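Local coordinates for protein proline dehydrogenase (Bradyrhizobium japonicum USDA 110, PDB 3HAZ) that probably oxidises proline to glutamate in two steps, using an FAD-dependent proline dehydrogenase and an NAD-dependent aldehyde dehydrogenase joined in one chain, at residues A[669-678]-A[972-980]. Residues are numbered along the deposited sequence; the frame is centred on the assembly and turned at random.
Sequences QVTAALMAGN and HYLARFATE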
# COMPACT_ATOMS: atom_id res chain seq x y z
N GLN A 669 -33.51 23.75 4.86
CA GLN A 669 -33.15 24.65 5.95
C GLN A 669 -33.37 24.00 7.30
O GLN A 669 -32.54 24.12 8.20
CB GLN A 669 -33.95 25.95 5.85
CG GLN A 669 -33.72 26.70 4.55
CD GLN A 669 -34.30 28.09 4.57
OE1 GLN A 669 -33.66 29.05 4.14
NE2 GLN A 669 -35.53 28.22 5.07
N VAL A 670 -34.50 23.31 7.45
CA VAL A 670 -34.87 22.72 8.73
C VAL A 670 -33.95 21.58 9.15
O VAL A 670 -33.44 21.57 10.27
CB VAL A 670 -36.34 22.26 8.73
CG1 VAL A 670 -36.63 21.41 9.96
CG2 VAL A 670 -37.27 23.48 8.69
N THR A 671 -33.71 20.63 8.24
CA THR A 671 -32.86 19.48 8.52
C THR A 671 -31.40 19.88 8.71
O THR A 671 -30.67 19.23 9.46
CB THR A 671 -32.96 18.39 7.43
OG1 THR A 671 -32.57 18.93 6.16
CG2 THR A 671 -34.38 17.84 7.34
N ALA A 672 -30.96 20.94 8.04
CA ALA A 672 -29.60 21.43 8.26
C ALA A 672 -29.43 21.89 9.70
O ALA A 672 -28.49 21.47 10.38
CB ALA A 672 -29.29 22.56 7.31
N ALA A 673 -30.33 22.75 10.16
CA ALA A 673 -30.31 23.27 11.53
C ALA A 673 -30.39 22.14 12.54
O ALA A 673 -29.61 22.08 13.49
CB ALA A 673 -31.47 24.26 11.73
N LEU A 674 -31.35 21.24 12.33
CA LEU A 674 -31.49 20.05 13.16
C LEU A 674 -30.23 19.19 13.18
O LEU A 674 -29.78 18.74 14.25
CB LEU A 674 -32.68 19.20 12.68
CG LEU A 674 -34.08 19.73 12.96
CD1 LEU A 674 -35.11 18.90 12.20
CD2 LEU A 674 -34.38 19.74 14.47
N MET A 675 -29.65 18.96 12.00
CA MET A 675 -28.46 18.11 11.92
C MET A 675 -27.30 18.69 12.73
O MET A 675 -26.52 17.95 13.34
CB MET A 675 -28.03 17.87 10.47
CG MET A 675 -26.86 16.90 10.34
SD MET A 675 -27.28 15.21 10.85
CE MET A 675 -25.83 14.81 11.84
N ALA A 676 -27.21 20.02 12.75
CA ALA A 676 -26.13 20.69 13.47
C ALA A 676 -26.33 20.67 14.99
O ALA A 676 -25.45 21.08 15.74
CB ALA A 676 -25.98 22.12 12.99
N GLY A 677 -27.50 20.20 15.43
CA GLY A 677 -27.77 20.05 16.84
C GLY A 677 -28.63 21.17 17.42
O GLY A 677 -28.72 21.33 18.63
N ASN A 678 -29.25 21.95 16.55
CA ASN A 678 -30.17 23.01 16.97
C ASN A 678 -31.60 22.51 17.03
O ASN A 678 -31.99 21.63 16.27
CB ASN A 678 -30.12 24.16 15.98
CG ASN A 678 -28.73 24.71 15.79
OD1 ASN A 678 -28.23 25.45 16.63
ND2 ASN A 678 -28.09 24.35 14.67
N HIS A 972 -20.01 23.64 2.88
CA HIS A 972 -19.74 24.69 3.86
C HIS A 972 -20.99 25.14 4.61
O HIS A 972 -20.95 26.09 5.38
CB HIS A 972 -19.09 25.90 3.18
CG HIS A 972 -17.81 25.58 2.48
ND1 HIS A 972 -16.62 25.44 3.15
CD2 HIS A 972 -17.54 25.36 1.17
CE1 HIS A 972 -15.67 25.14 2.29
NE2 HIS A 972 -16.20 25.09 1.08
N TYR A 973 -22.10 24.43 4.39
CA TYR A 973 -23.40 24.85 4.92
C TYR A 973 -23.60 24.56 6.41
O TYR A 973 -23.96 25.46 7.18
CB TYR A 973 -24.50 24.17 4.12
CG TYR A 973 -25.88 24.80 4.23
CD1 TYR A 973 -26.11 26.09 3.77
CD2 TYR A 973 -26.95 24.08 4.76
CE1 TYR A 973 -27.38 26.66 3.85
CE2 TYR A 973 -28.21 24.64 4.84
CZ TYR A 973 -28.42 25.92 4.39
OH TYR A 973 -29.68 26.47 4.47
N LEU A 974 -23.38 23.31 6.81
CA LEU A 974 -23.72 22.87 8.16
C LEU A 974 -22.95 23.61 9.25
O LEU A 974 -23.50 23.93 10.30
CB LEU A 974 -23.53 21.36 8.30
CG LEU A 974 -24.52 20.50 7.50
CD1 LEU A 974 -24.38 19.03 7.85
CD2 LEU A 974 -25.94 20.97 7.72
N ALA A 975 -21.67 23.88 9.00
CA ALA A 975 -20.80 24.52 9.98
C ALA A 975 -21.38 25.84 10.46
O ALA A 975 -21.23 26.20 11.63
CB ALA A 975 -19.41 24.74 9.39
N ARG A 976 -22.04 26.57 9.56
CA ARG A 976 -22.64 27.85 9.92
C ARG A 976 -23.74 27.73 10.99
O ARG A 976 -24.01 28.69 11.71
CB ARG A 976 -23.21 28.54 8.67
CG ARG A 976 -23.47 30.01 8.85
CD ARG A 976 -22.17 30.80 8.85
NE ARG A 976 -22.44 32.23 8.94
CZ ARG A 976 -22.37 32.93 10.06
NH1 ARG A 976 -22.03 32.33 11.20
NH2 ARG A 976 -22.63 34.22 10.06
N PHE A 977 -24.35 26.55 11.09
CA PHE A 977 -25.43 26.33 12.06
C PHE A 977 -24.89 25.92 13.43
O PHE A 977 -25.65 25.73 14.38
CB PHE A 977 -26.40 25.25 11.57
CG PHE A 977 -27.19 25.64 10.36
CD1 PHE A 977 -26.66 25.50 9.08
CD2 PHE A 977 -28.48 26.13 10.49
CE1 PHE A 977 -27.40 25.85 7.96
CE2 PHE A 977 -29.23 26.48 9.37
CZ PHE A 977 -28.68 26.34 8.10
N ALA A 978 -23.57 25.78 13.53
CA ALA A 978 -22.96 25.31 14.77
C ALA A 978 -21.95 26.31 15.32
O ALA A 978 -21.61 27.29 14.66
CB ALA A 978 -22.30 23.95 14.56
N THR A 979 -21.48 26.05 16.54
CA THR A 979 -20.46 26.87 17.15
C THR A 979 -19.28 25.99 17.54
O THR A 979 -19.47 24.82 17.90
CB THR A 979 -21.01 27.64 18.39
OG1 THR A 979 -20.04 28.59 18.84
CG2 THR A 979 -21.34 26.68 19.52
N GLU A 980 -18.07 26.53 17.45
CA GLU A 980 -16.86 25.78 17.79
C GLU A 980 -16.57 25.77 19.30
O GLU A 980 -16.86 26.73 20.00
CB GLU A 980 -15.65 26.37 17.10
CG GLU A 980 -15.54 26.11 15.60
CD GLU A 980 -14.64 27.12 14.93
OE1 GLU A 980 -13.45 26.80 14.68
OE2 GLU A 980 -15.11 28.25 14.70
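Phe977 packs under Ala672, Ala673 and Ala676 at the C-terminal end of helix 664-675, in the aldehyde dehydrogenase half of the chain, where the backbone leads into strand 978-986, antiparallel to strand 641-656. The helix closes in a Schellman motif, Gly677 taking positive phi and Asn678 N bonding back to Ala673 O. From CB outward, Phe977 follows the helix backward: CB meets Ala676 CB at 3.5 Å, CG lies near Ala673 CA, CD2 touches Ala673 CB at 3.7 Å, CE2 reaches Ala673 CB and N, and CE1 and CZ lie beneath Ala672 CB. Chi1 (-67°, CG anti to the carbonyl carbon) sends the ring back along the helix, and chi2 near 83° turns a face to it; Ala672 CB makes a CH-pi contact there, 4.2 Å from the Phe977 centroid. The same methyl touches the Tyr973 ring edge at CE2 (3.4 Å) and Leu974 CD2, while Phe977 CE1 sits over a Tyr973 face. Phe653 and Val732 also pack on Phe977. One turn earlier, toward the NAD site, Gln669 CG comes within 4.0 Å of Tyr973 OH; the Gln669 amide is held by Thr734 OG1 at OE1 and Ile656 O at NE2. Asn678 OD1 accepts from Arg650 N and Gly651 N, and Asn678 ND2 bridges Ala673 O and Phe977 O. An alanine here would probably leave those two N-H groups and the Phe977 carbonyl without their mate. Both acceptors lie near the Asn678 amide plane, Ala673 O 3.0 Å and Phe977 O 2.8 Å from ND2, the bond to Phe977 O having an N-H...O angle of 164°.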